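Local atomic coordinates of ethanolamine kinase Pv091845 (Plasmodium vivax, PDB entry 2QG7), a protein that probably phosphorylates ethanolamine, the first step in making phosphatidylethanolamine from ethanolamine, as a member of the choline/ethanolamine kinase family. Residues D[155-158]-D[159-163]; D[212-215]-D[216-220]; D[253-256]-D[257-261]; D[395-399]-D[400-404]; D[417-420]-D[421-425]. All coordinates share one frame; numbering follows the deposited sequence.

Contact 1 of 5, residues D[155-158]-D[159-163]; sequences KKIS and CILYN
I157 turns its CG2 methyl anti to its own backbone N (CG1 at chi1 -60°), and L161, one turn further along, sets CG anti to its carbonyl carbon at chi1 -59°, which brings the two branches together on one flank of the helix. There I157 CG2 meets L161 CD1 at 3.4 Å, the two side chains crossing at a slant. The leucine also leans back over the backbone, with its CG 3.1 Å from I157 O. That same carbonyl oxygen accepts from L161 N at 2.9 Å and therefore has both the amide and the side chain of the leucine close by. Y162 N repeats the pattern on S158 O at 3.1 Å, whereas I160 N reaches K156 O only weakly, at 3.4 Å. I160 folds CG1 over that last oxygen, 3.4 Å away. S158 faces elsewhere, its OG bonded to E154 O one turn earlier and its side chain packed on I170. The I157 and L161 pair seats against L292 of strand 290-293, and I160 meets L218 of helix 216-226. This is i to i+4 packing on the inner face of an alpha-helix, here helix 151-163 between strands 136-141 and 170-174 of the antiparallel sheet, a position consistent with that of the alpha-C helix in the protein-kinase-like fold.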
loop_
_atom_site.group_PDB
_atom_site.type_symbol
_atom_site.label_atom_id
_atom_site.label_comp_id
_atom_site.label_asym_id
_atom_site.label_seq_id
_atom_site.Cartn_x
_atom_site.Cartn_y
_atom_site.Cartn_z
ATOM N N LYS D 155 27.864 -0.612 -19.357
ATOM C CA LYS D 155 29.212 -0.094 -19.560
ATOM C C LYS D 155 29.323 0.663 -20.889
ATOM O O LYS D 155 29.912 1.758 -20.952
ATOM C CB LYS D 155 30.216 -1.248 -19.493
ATOM C CG LYS D 155 31.654 -0.814 -19.233
ATOM C CD LYS D 155 32.592 -1.981 -18.977
ATOM C CE LYS D 155 32.997 -2.630 -20.296
ATOM N NZ LYS D 155 33.966 -3.774 -20.133
ATOM N N LYS D 156 28.729 0.088 -21.929
ATOM C CA LYS D 156 28.675 0.695 -23.251
ATOM C C LYS D 156 27.863 1.991 -23.292
ATOM O O LYS D 156 28.332 3.004 -23.851
ATOM C CB LYS D 156 28.116 -0.305 -24.248
ATOM C CG LYS D 156 29.008 -1.514 -24.474
ATOM C CD LYS D 156 28.466 -2.433 -25.590
ATOM C CE LYS D 156 29.315 -3.689 -25.732
ATOM N NZ LYS D 156 30.658 -3.345 -26.293
ATOM N N ILE D 157 26.656 1.943 -22.708
ATOM C CA ILE D 157 25.769 3.094 -22.556
ATOM C C ILE D 157 26.450 4.244 -21.817
ATOM O O ILE D 157 26.309 5.411 -22.204
ATOM C CB ILE D 157 24.429 2.683 -21.805
ATOM C CG1 ILE D 157 23.665 1.604 -22.570
ATOM C CG2 ILE D 157 23.531 3.885 -21.533
ATOM C CD1 ILE D 157 23.052 2.072 -23.856
ATOM N N SER D 158 27.171 3.901 -20.749
ATOM C CA SER D 158 27.874 4.846 -19.867
ATOM C C SER D 158 28.844 5.766 -20.578
ATOM O O SER D 158 28.904 6.962 -20.278
ATOM C CB SER D 158 28.666 4.067 -18.818
ATOM O OG SER D 158 27.768 3.591 -17.822
ATOM N N CYS D 159 29.602 5.208 -21.519
ATOM C CA CYS D 159 30.577 6.013 -22.251
ATOM C C CYS D 159 29.908 6.867 -23.323
ATOM O O CYS D 159 30.284 8.029 -23.476
ATOM C CB CYS D 159 31.738 5.167 -22.828
ATOM S SG CYS D 159 31.285 4.167 -24.298
ATOM N N ILE D 160 28.917 6.303 -24.034
ATOM C CA ILE D 160 28.049 7.117 -24.896
ATOM C C ILE D 160 27.507 8.365 -24.155
ATOM O O ILE D 160 27.596 9.481 -24.643
ATOM C CB ILE D 160 26.877 6.279 -25.503
ATOM C CG1 ILE D 160 27.405 5.105 -26.360
ATOM C CG2 ILE D 160 25.958 7.158 -26.336
ATOM C CD1 ILE D 160 26.358 3.971 -26.648
ATOM N N LEU D 161 26.978 8.168 -22.950
ATOM C CA LEU D 161 26.375 9.253 -22.183
ATOM C C LEU D 161 27.380 10.308 -21.725
ATOM O O LEU D 161 27.062 11.486 -21.674
ATOM C CB LEU D 161 25.624 8.680 -20.972
ATOM C CG LEU D 161 24.487 7.670 -21.165
ATOM C CD1 LEU D 161 24.350 6.797 -19.932
ATOM C CD2 LEU D 161 23.198 8.354 -21.528
ATOM N N TYR D 162 28.565 9.856 -21.338
ATOM C CA TYR D 162 29.666 10.715 -20.937
ATOM C C TYR D 162 30.206 11.562 -22.119
ATOM O O TYR D 162 30.467 12.776 -21.997
ATOM C CB TYR D 162 30.782 9.858 -20.325
ATOM C CG TYR D 162 32.055 10.641 -20.101
ATOM C CD1 TYR D 162 32.116 11.616 -19.099
ATOM C CD2 TYR D 162 33.184 10.457 -20.930
ATOM C CE1 TYR D 162 33.254 12.378 -18.905
ATOM C CE2 TYR D 162 34.337 11.213 -20.737
ATOM C CZ TYR D 162 34.355 12.163 -19.714
ATOM O OH TYR D 162 35.470 12.917 -19.467
ATOM N N ASN D 163 30.371 10.912 -23.265
ATOM C CA ASN D 163 30.788 11.576 -24.493
ATOM C C ASN D 163 29.749 12.559 -25.013
ATOM O O ASN D 163 30.098 13.539 -25.683
ATOM C CB ASN D 163 31.122 10.525 -25.560
ATOM C CG ASN D 163 32.351 9.688 -25.183
ATOM O OD1 ASN D 163 33.285 10.181 -24.509
ATOM N ND2 ASN D 163 32.360 8.426 -25.615
#

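Contact 2 of 5, residues D[212-215]-D[216-220]; sequences IKLN and ENLYK
L214 and Y219 cross obliquely, the leucine coming to the phenol ring through its CB, 3.6 Å from Y219 CE1, with L214 CD1 close behind. The carbonyl oxygen of L214 lies at the edge of the same ring, in its plane. L218 takes a different line: it runs at about a right angle to L214, and the two meet methyl to methyl, L214 CD2 to L218 CD1, at 3.6 Å. On its other branch L218 meets N215, again at roughly a right angle, with L218 CD2 3.4 Å from N215 ND2. Both partners owe this to a first torsion that puts CG between backbone N and carbonyl carbon, 43° in N215 and 55° in L218. N215 holds the N-cap position, yet its amide makes no capping bond and instead packs against the leucine. What its main chain supplies is the first helical bond: Y219 N gives to N215 O at 3.1 Å. The far end of the tyrosine is fixed by P233 O, which bonds to its OH, and both L214 and Y219 pack on P357 of strand 356-359. An apolar pair formed by the residue before the N-cap and the fourth residue after it, L214 with Y219, is the hydrophobic staple, found here at the start of helix 216-226.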
loop_
_atom_site.group_PDB
_atom_site.type_symbol
_atom_site.label_atom_id
_atom_site.label_comp_id
_atom_site.label_asym_id
_atom_site.label_seq_id
_atom_site.Cartn_x
_atom_site.Cartn_y
_atom_site.Cartn_z
ATOM N N ILE D 212 20.280 11.883 -28.624
ATOM C CA ILE D 212 21.444 11.065 -28.912
ATOM C C ILE D 212 21.122 10.054 -30.005
ATOM O O ILE D 212 20.250 9.194 -29.839
ATOM C CB ILE D 212 21.992 10.365 -27.633
ATOM C CG1 ILE D 212 22.418 11.401 -26.600
ATOM C CG2 ILE D 212 23.160 9.480 -27.940
ATOM C CD1 ILE D 212 22.832 10.783 -25.310
ATOM N N LYS D 213 21.848 10.170 -31.119
ATOM C CA LYS D 213 21.669 9.301 -32.275
ATOM C C LYS D 213 22.164 7.895 -32.020
ATOM O O LYS D 213 23.229 7.688 -31.399
ATOM C CB LYS D 213 22.345 9.895 -33.519
ATOM C CG LYS D 213 21.615 11.124 -34.082
ATOM C CD LYS D 213 22.353 11.691 -35.288
ATOM C CE LYS D 213 21.883 13.141 -35.592
ATOM N NZ LYS D 213 22.532 13.581 -36.871
ATOM N N LEU D 214 21.374 6.932 -32.518
ATOM C CA LEU D 214 21.695 5.517 -32.331
ATOM C C LEU D 214 21.952 4.876 -33.672
ATOM O O LEU D 214 21.016 4.577 -34.430
ATOM C CB LEU D 214 20.580 4.770 -31.560
ATOM C CG LEU D 214 20.290 5.212 -30.105
ATOM C CD1 LEU D 214 19.126 4.373 -29.510
ATOM C CD2 LEU D 214 21.556 5.071 -29.218
ATOM N N ASN D 215 23.242 4.679 -33.956
ATOM C CA ASN D 215 23.672 4.157 -35.254
ATOM C C ASN D 215 23.805 2.640 -35.211
ATOM O O ASN D 215 23.722 2.042 -34.138
ATOM C CB ASN D 215 24.989 4.811 -35.692
ATOM C CG ASN D 215 25.984 4.923 -34.563
ATOM O OD1 ASN D 215 26.893 4.079 -34.431
ATOM N ND2 ASN D 215 25.815 5.966 -33.730
ATOM N N GLU D 216 24.036 2.043 -36.384
ATOM C CA GLU D 216 23.967 0.593 -36.587
ATOM C C GLU D 216 24.980 -0.221 -35.814
ATOM O O GLU D 216 24.726 -1.387 -35.493
ATOM C CB GLU D 216 24.083 0.249 -38.079
ATOM C CG GLU D 216 22.906 0.753 -38.946
ATOM C CD GLU D 216 21.529 0.327 -38.403
ATOM O OE1 GLU D 216 21.427 -0.774 -37.709
ATOM O OE2 GLU D 216 20.550 1.099 -38.684
ATOM N N ASN D 217 26.128 0.386 -35.524
ATOM C CA ASN D 217 27.231 -0.351 -34.914
ATOM C C ASN D 217 27.113 -0.485 -33.400
ATOM O O ASN D 217 27.369 -1.566 -32.843
ATOM C CB ASN D 217 28.574 0.268 -35.300
ATOM C CG ASN D 217 28.924 0.032 -36.756
ATOM O OD1 ASN D 217 28.397 -0.888 -37.396
ATOM N ND2 ASN D 217 29.819 0.866 -37.290
ATOM N N LEU D 218 26.739 0.612 -32.741
ATOM C CA LEU D 218 26.487 0.581 -31.292
ATOM C C LEU D 218 25.181 -0.132 -30.971
ATOM O O LEU D 218 25.054 -0.732 -29.907
ATOM C CB LEU D 218 26.529 1.983 -30.652
ATOM C CG LEU D 218 25.654 3.136 -31.147
ATOM C CD1 LEU D 218 24.226 3.070 -30.573
ATOM C CD2 LEU D 218 26.360 4.438 -30.743
ATOM N N TYR D 219 24.234 -0.081 -31.907
ATOM C CA TYR D 219 22.965 -0.755 -31.748
ATOM C C TYR D 219 23.156 -2.257 -31.771
ATOM O O TYR D 219 22.456 -2.970 -31.057
ATOM C CB TYR D 219 21.991 -0.355 -32.846
ATOM C CG TYR D 219 20.625 0.007 -32.329
ATOM C CD1 TYR D 219 20.098 1.268 -32.565
ATOM C CD2 TYR D 219 19.868 -0.895 -31.589
ATOM C CE1 TYR D 219 18.852 1.615 -32.089
ATOM C CE2 TYR D 219 18.622 -0.552 -31.109
ATOM C CZ TYR D 219 18.126 0.703 -31.365
ATOM O OH TYR D 219 16.898 1.071 -30.905
ATOM N N LYS D 220 24.097 -2.726 -32.589
ATOM C CA LYS D 220 24.425 -4.147 -32.683
ATOM C C LYS D 220 25.135 -4.616 -31.409
ATOM O O LYS D 220 24.887 -5.729 -30.920
ATOM C CB LYS D 220 25.291 -4.417 -33.932
ATOM C CG LYS D 220 25.576 -5.907 -34.248
ATOM C CD LYS D 220 24.481 -6.553 -35.120
ATOM C CE LYS D 220 24.532 -8.110 -35.058
ATOM N NZ LYS D 220 23.920 -8.695 -33.793
#

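Contact 3 of 5, residues D[253-256]-D[257-261]; sequences KICS and FDAKA
C255 lays its side chain against the methyl of A259: the CB atoms are 3.7 Å apart, and C255 SG lies 4.0 Å from A259 CB. Between them the chain reverses in a type I beta turn from S256 to A259, with F257 and D258 at its corner. The bond that closes the turn, A259 N to S256 O, is weak at 3.3 Å although nearly straight (165°), and S256 O is also held by N262 ND2 from the helix that follows. A side-chain approach spans the corner on another line. S256 brings its OG to 3.1 Å from D258 OD1; both residues have chi1 at 66°, with OG or CG between backbone N and carbonyl carbon, which turns the two groups toward each other. S256 OG also lies 3.6 Å from A259 CB, filling in beside the methyl. F257 swings its ring the other way, anti to its backbone N (chi1 -174°), and makes a cation-pi contact with R455 of the second subunit; the NE of that arginine bonds to F257 O. D258 packs on S456 of the same neighbour, so the corner of the turn belongs to the subunit interface. Within the chain, the loop joins helix 236-251 to the short helix 262-265, and C255 tucks in against N262 and K265 of the latter.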
loop_
_atom_site.group_PDB
_atom_site.type_symbol
_atom_site.label_atom_id
_atom_site.label_comp_id
_atom_site.label_asym_id
_atom_site.label_seq_id
_atom_site.Cartn_x
_atom_site.Cartn_y
_atom_site.Cartn_z
ATOM N N LYS D 253 7.419 -23.737 -9.233
ATOM C CA LYS D 253 7.945 -24.533 -8.126
ATOM C C LYS D 253 6.922 -24.662 -7.005
ATOM O O LYS D 253 6.232 -23.685 -6.641
ATOM C CB LYS D 253 9.210 -23.897 -7.569
ATOM C CG LYS D 253 10.333 -23.872 -8.587
ATOM C CD LYS D 253 11.528 -23.102 -8.096
ATOM C CE LYS D 253 12.539 -22.971 -9.227
ATOM N NZ LYS D 253 13.655 -22.033 -8.843
ATOM N N ILE D 254 6.801 -25.873 -6.474
ATOM C CA ILE D 254 6.024 -26.076 -5.261
ATOM C C ILE D 254 6.942 -25.713 -4.097
ATOM O O ILE D 254 8.068 -26.186 -4.008
ATOM C CB ILE D 254 5.382 -27.514 -5.157
ATOM C CG1 ILE D 254 4.768 -27.745 -3.756
ATOM C CG2 ILE D 254 6.395 -28.603 -5.507
ATOM C CD1 ILE D 254 3.602 -28.756 -3.758
ATOM N N CYS D 255 6.447 -24.838 -3.227
ATOM C CA CYS D 255 7.234 -24.321 -2.128
ATOM C C CYS D 255 6.504 -24.559 -0.802
ATOM O O CYS D 255 5.370 -25.047 -0.774
ATOM C CB CYS D 255 7.477 -22.816 -2.354
ATOM S SG CYS D 255 5.952 -21.874 -2.616
ATOM N N SER D 256 7.176 -24.215 0.295
ATOM C CA SER D 256 6.597 -24.290 1.622
ATOM C C SER D 256 5.472 -23.271 1.862
ATOM O O SER D 256 5.323 -22.283 1.140
ATOM C CB SER D 256 7.700 -24.155 2.671
ATOM O OG SER D 256 8.296 -22.867 2.659
ATOM N N PHE D 257 4.672 -23.524 2.885
ATOM C CA PHE D 257 3.566 -22.668 3.232
ATOM C C PHE D 257 4.011 -21.224 3.527
ATOM O O PHE D 257 3.227 -20.295 3.399
ATOM C CB PHE D 257 2.851 -23.271 4.468
ATOM C CG PHE D 257 1.582 -22.560 4.866
ATOM C CD1 PHE D 257 0.434 -22.676 4.100
ATOM C CD2 PHE D 257 1.545 -21.775 6.008
ATOM C CE1 PHE D 257 -0.734 -22.008 4.469
ATOM C CE2 PHE D 257 0.382 -21.118 6.391
ATOM C CZ PHE D 257 -0.751 -21.232 5.612
ATOM N N ASP D 258 5.250 -21.027 3.932
ATOM C CA ASP D 258 5.679 -19.679 4.325
ATOM C C ASP D 258 6.812 -19.096 3.463
ATOM O O ASP D 258 7.564 -18.213 3.907
ATOM C CB ASP D 258 6.072 -19.674 5.799
ATOM C CG ASP D 258 7.312 -20.510 6.072
ATOM O OD1 ASP D 258 7.519 -21.539 5.379
ATOM O OD2 ASP D 258 8.085 -20.126 6.977
ATOM N N ALA D 259 6.923 -19.586 2.234
ATOM C CA ALA D 259 7.930 -19.125 1.281
ATOM C C ALA D 259 7.572 -17.784 0.632
ATOM O O ALA D 259 6.389 -17.418 0.482
ATOM C CB ALA D 259 8.153 -20.180 0.214
ATOM N N LYS D 260 8.618 -17.056 0.255
ATOM C CA LYS D 260 8.490 -15.760 -0.447
ATOM C C LYS D 260 7.707 -15.813 -1.746
ATOM O O LYS D 260 7.003 -14.867 -2.061
ATOM C CB LYS D 260 9.857 -15.173 -0.737
ATOM C CG LYS D 260 10.599 -14.745 0.491
ATOM C CD LYS D 260 11.952 -14.231 0.034
ATOM C CE LYS D 260 12.935 -14.167 1.174
ATOM N NZ LYS D 260 13.428 -15.553 1.452
ATOM N N ALA D 261 7.808 -16.919 -2.475
ATOM C CA ALA D 261 7.133 -17.100 -3.763
ATOM C C ALA D 261 5.618 -17.337 -3.725
ATOM O O ALA D 261 4.999 -17.447 -4.780
ATOM C CB ALA D 261 7.810 -18.202 -4.521
#

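Contact 4 of 5, residues D[395-399]-D[400-404]; sequences LGTDD and EELIN
D399 O is gripped by two backbone amides, L402 N at 2.8 Å and I403 N at 3.0 Å, at the N-cap of helix 400-410. The two bonds differ in quality. I403 N comes in the carbonyl plane along an almost straight path (169°), as the first regular i to i+4 bond, whereas L402 N stands above that plane and bends to 138°. Just ahead of the cap, T397 OG1 accepts from D399 N at 3.2 Å, an ST turn that shapes the approach to the helix; OG1 lies anti to the threonine's backbone N (chi1 -171°). This leaves T397 CG2 to face L402 CD2, the two side chains crossing at about a right angle. L402 also meets L395, the last residue of the preceding helix 384-395, and the side chain of D399 crosses that of L402 nearly perpendicularly, D399 OD2 being 3.3 Å from L402 CB. G396, with a positive phi, ends that earlier helix and starts the chain on its way round to the next. I403 packs on Y388 and I391 of helix 384-395, and its CD1 methyl comes to 3.4 Å from T397 O.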
loop_
_atom_site.group_PDB
_atom_site.type_symbol
_atom_site.label_atom_id
_atom_site.label_comp_id
_atom_site.label_asym_id
_atom_site.label_seq_id
_atom_site.Cartn_x
_atom_site.Cartn_y
_atom_site.Cartn_z
ATOM N N LEU D 395 9.640 19.087 -26.124
ATOM C CA LEU D 395 9.741 19.215 -27.559
ATOM C C LEU D 395 10.421 20.535 -27.991
ATOM O O LEU D 395 11.045 20.569 -29.030
ATOM C CB LEU D 395 8.360 19.092 -28.189
ATOM C CG LEU D 395 7.745 17.707 -28.217
ATOM C CD1 LEU D 395 6.327 17.833 -28.615
ATOM C CD2 LEU D 395 8.492 16.727 -29.140
ATOM N N GLY D 396 10.258 21.599 -27.207
ATOM C CA GLY D 396 10.849 22.887 -27.525
ATOM C C GLY D 396 9.961 23.689 -28.447
ATOM O O GLY D 396 10.443 24.381 -29.347
ATOM N N THR D 397 8.654 23.589 -28.229
ATOM C CA THR D 397 7.688 24.171 -29.139
ATOM C C THR D 397 6.405 24.512 -28.428
ATOM O O THR D 397 5.998 23.814 -27.478
ATOM C CB THR D 397 7.413 23.247 -30.383
ATOM O OG1 THR D 397 6.625 23.966 -31.335
ATOM C CG2 THR D 397 6.715 21.896 -30.013
ATOM N N ASP D 398 5.765 25.589 -28.881
ATOM C CA ASP D 398 4.455 25.956 -28.348
ATOM C C ASP D 398 3.327 25.451 -29.235
ATOM O O ASP D 398 2.161 25.704 -28.985
ATOM C CB ASP D 398 4.359 27.459 -28.036
ATOM C CG ASP D 398 4.572 28.379 -29.274
ATOM O OD1 ASP D 398 5.016 27.948 -30.381
ATOM O OD2 ASP D 398 4.278 29.581 -29.102
ATOM N N ASP D 399 3.695 24.686 -30.253
ATOM C CA ASP D 399 2.747 24.124 -31.189
ATOM C C ASP D 399 1.899 23.020 -30.554
ATOM O O ASP D 399 2.323 21.831 -30.507
ATOM C CB ASP D 399 3.493 23.595 -32.409
ATOM C CG ASP D 399 2.571 22.979 -33.446
ATOM O OD1 ASP D 399 1.465 23.541 -33.699
ATOM O OD2 ASP D 399 2.980 21.927 -34.021
ATOM N N GLU D 400 0.700 23.404 -30.087
ATOM C CA GLU D 400 -0.207 22.451 -29.414
ATOM C C GLU D 400 -0.583 21.205 -30.215
ATOM O O GLU D 400 -0.928 20.191 -29.629
ATOM C CB GLU D 400 -1.459 23.145 -28.879
ATOM C CG GLU D 400 -2.321 23.751 -29.952
ATOM C CD GLU D 400 -3.593 24.367 -29.407
ATOM O OE1 GLU D 400 -4.636 24.262 -30.107
ATOM O OE2 GLU D 400 -3.545 24.950 -28.290
ATOM N N GLU D 401 -0.505 21.252 -31.536
ATOM C CA GLU D 401 -0.816 20.037 -32.317
ATOM C C GLU D 401 0.300 19.025 -32.144
ATOM O O GLU D 401 0.090 17.801 -32.268
ATOM C CB GLU D 401 -1.006 20.324 -33.830
ATOM C CG GLU D 401 -2.106 21.354 -34.207
ATOM C CD GLU D 401 -3.553 20.786 -34.062
ATOM O OE1 GLU D 401 -4.493 21.332 -34.720
ATOM O OE2 GLU D 401 -3.761 19.809 -33.282
ATOM N N LEU D 402 1.506 19.541 -31.902
ATOM C CA LEU D 402 2.645 18.663 -31.746
ATOM C C LEU D 402 2.718 18.169 -30.289
ATOM O O LEU D 402 2.990 16.978 -30.054
ATOM C CB LEU D 402 3.934 19.332 -32.229
ATOM C CG LEU D 402 5.119 18.381 -32.474
ATOM C CD1 LEU D 402 4.846 17.500 -33.725
ATOM C CD2 LEU D 402 6.469 19.171 -32.622
ATOM N N ILE D 403 2.446 19.095 -29.348
ATOM C CA ILE D 403 2.298 18.777 -27.934
ATOM C C ILE D 403 1.190 17.771 -27.638
ATOM O O ILE D 403 1.481 16.711 -27.076
ATOM C CB ILE D 403 2.111 20.009 -27.062
ATOM C CG1 ILE D 403 3.260 20.983 -27.284
ATOM C CG2 ILE D 403 2.070 19.607 -25.577
ATOM C CD1 ILE D 403 3.013 22.373 -26.719
ATOM N N ASN D 404 -0.044 18.069 -28.041
ATOM C CA ASN D 404 -1.195 17.144 -27.871
ATOM C C ASN D 404 -1.001 15.758 -28.495
ATOM O O ASN D 404 -1.587 14.770 -28.087
ATOM C CB ASN D 404 -2.480 17.778 -28.393
ATOM C CG ASN D 404 -3.013 18.823 -27.467
ATOM O OD1 ASN D 404 -2.510 19.003 -26.369
ATOM N ND2 ASN D 404 -4.047 19.520 -27.884
#

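Contact 5 of 5, residues D[417-420]-D[421-425]; sequences SHIN and WGLWS
The W421 indole takes N420 ND2 over one face, 3.5 Å above the plane and shifted toward the rim, with the amide plane standing 86° from the ring. At its edge, near the ring plane, lies S417 O, 3.4 Å from W421 CD1. Another part of that edge points at W424: W421 CZ3 sits 3.4 Å above the plane of the W424 ring, over its centre. N420 reaches the indole because its CG is anti to the backbone N (chi1 -175°). All this hangs on a regular stretch of alpha-helix 413-430, buried in the helical C-terminal lobe of the kinase-like fold, where four successive i to i+4 bonds run from W421 N to S417 O through W424 N to N420 O. On another flank I419 and L423 lie side by side, I419 CG2 being 4.0 Å from L423 CD1, and both pack on helix 269-284. N366 OD1 bonds to S417 OG and, more weakly, to W421 NE1.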
loop_
_atom_site.group_PDB
_atom_site.type_symbol
_atom_site.label_atom_id
_atom_site.label_comp_id
_atom_site.label_asym_id
_atom_site.label_seq_id
_atom_site.Cartn_x
_atom_site.Cartn_y
_atom_site.Cartn_z
ATOM N N SER D 417 4.631 0.971 -17.681
ATOM C CA SER D 417 5.508 1.306 -16.589
ATOM C C SER D 417 5.096 0.609 -15.257
ATOM O O SER D 417 5.954 0.148 -14.518
ATOM C CB SER D 417 5.453 2.826 -16.424
ATOM O OG SER D 417 6.106 3.222 -15.254
ATOM N N HIS D 418 3.789 0.524 -14.972
ATOM C CA HIS D 418 3.290 -0.282 -13.840
ATOM C C HIS D 418 3.653 -1.769 -13.899
ATOM O O HIS D 418 4.065 -2.350 -12.907
ATOM C CB HIS D 418 1.770 -0.137 -13.706
ATOM C CG HIS D 418 1.333 1.229 -13.321
ATOM N ND1 HIS D 418 1.928 1.934 -12.294
ATOM C CD2 HIS D 418 0.357 2.026 -13.818
ATOM C CE1 HIS D 418 1.324 3.106 -12.155
ATOM N NE2 HIS D 418 0.365 3.186 -13.069
ATOM N N ILE D 419 3.459 -2.390 -15.051
ATOM C CA ILE D 419 3.770 -3.782 -15.210
ATOM C C ILE D 419 5.257 -4.048 -15.095
ATOM O O ILE D 419 5.683 -4.986 -14.415
ATOM C CB ILE D 419 3.178 -4.334 -16.535
ATOM C CG1 ILE D 419 1.643 -4.244 -16.467
ATOM C CG2 ILE D 419 3.655 -5.759 -16.781
ATOM C CD1 ILE D 419 0.873 -4.504 -17.802
ATOM N N ASN D 420 6.052 -3.223 -15.758
ATOM C CA ASN D 420 7.506 -3.322 -15.691
ATOM C C ASN D 420 8.029 -3.289 -14.253
ATOM O O ASN D 420 8.820 -4.143 -13.856
ATOM C CB ASN D 420 8.168 -2.199 -16.537
ATOM C CG ASN D 420 9.684 -2.333 -16.600
ATOM O OD1 ASN D 420 10.218 -3.198 -17.288
ATOM N ND2 ASN D 420 10.380 -1.494 -15.849
ATOM N N TRP D 421 7.630 -2.291 -13.485
ATOM C CA TRP D 421 8.155 -2.147 -12.147
ATOM C C TRP D 421 7.478 -3.038 -11.118
ATOM O O TRP D 421 8.074 -3.312 -10.086
ATOM C CB TRP D 421 8.157 -0.686 -11.699
ATOM C CG TRP D 421 9.234 0.093 -12.430
ATOM C CD1 TRP D 421 9.043 1.011 -13.416
ATOM C CD2 TRP D 421 10.659 -0.050 -12.287
ATOM N NE1 TRP D 421 10.253 1.474 -13.860
ATOM C CE2 TRP D 421 11.258 0.837 -13.201
ATOM C CE3 TRP D 421 11.487 -0.839 -11.468
ATOM C CZ2 TRP D 421 12.645 0.975 -13.321
ATOM C CZ3 TRP D 421 12.880 -0.706 -11.590
ATOM C CH2 TRP D 421 13.444 0.186 -12.512
ATOM N N GLY D 422 6.233 -3.469 -11.403
ATOM C CA GLY D 422 5.605 -4.552 -10.661
ATOM C C GLY D 422 6.378 -5.859 -10.691
ATOM O O GLY D 422 6.528 -6.486 -9.669
ATOM N N LEU D 423 6.829 -6.285 -11.874
ATOM C CA LEU D 423 7.465 -7.568 -12.038
ATOM C C LEU D 423 8.894 -7.497 -11.578
ATOM O O LEU D 423 9.406 -8.461 -11.027
ATOM C CB LEU D 423 7.430 -8.013 -13.487
ATOM C CG LEU D 423 6.119 -8.229 -14.230
ATOM C CD1 LEU D 423 6.400 -8.504 -15.709
ATOM C CD2 LEU D 423 5.226 -9.303 -13.565
ATOM N N TRP D 424 9.552 -6.367 -11.812
ATOM C CA TRP D 424 10.888 -6.145 -11.289
ATOM C C TRP D 424 10.907 -6.260 -9.769
ATOM O O TRP D 424 11.754 -6.936 -9.190
ATOM C CB TRP D 424 11.379 -4.742 -11.702
ATOM C CG TRP D 424 12.702 -4.376 -11.141
ATOM C CD1 TRP D 424 13.931 -4.699 -11.656
ATOM C CD2 TRP D 424 12.945 -3.638 -9.931
ATOM N NE1 TRP D 424 14.927 -4.172 -10.854
ATOM C CE2 TRP D 424 14.354 -3.539 -9.779
ATOM C CE3 TRP D 424 12.113 -3.060 -8.954
ATOM C CZ2 TRP D 424 14.946 -2.892 -8.688
ATOM C CZ3 TRP D 424 12.680 -2.434 -7.888
ATOM C CH2 TRP D 424 14.115 -2.318 -7.772
ATOM N N SER D 425 9.987 -5.557 -9.130
ATOM C CA SER D 425 9.915 -5.544 -7.669
ATOM C C SER D 425 9.591 -6.907 -7.047
ATOM O O SER D 425 10.148 -7.287 -6.033
ATOM C CB SER D 425 8.924 -4.506 -7.198
ATOM O OG SER D 425 9.188 -4.249 -5.828
#

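From the N terminus the five contacts come strictly in series; none nests in or crosses another. Contacts 1 and 5 close no loop, being turns inside helices 151-163 and 413-430. Contact 2 ends the connection from helix 196-210 into helix 216-226, contact 3 the one from helix 236-251 to helix 262-265, and contact 4 the one from helix 384-395 to helix 400-410. Contacts 1 and 2 touch directly, I160 packing on I212, which joins the helix beside the five-stranded sheet to the helical part. Contact 3 lies across the chain's centre from contact 4, their centres about 51 Å apart, and it alone of the five meets the second subunit.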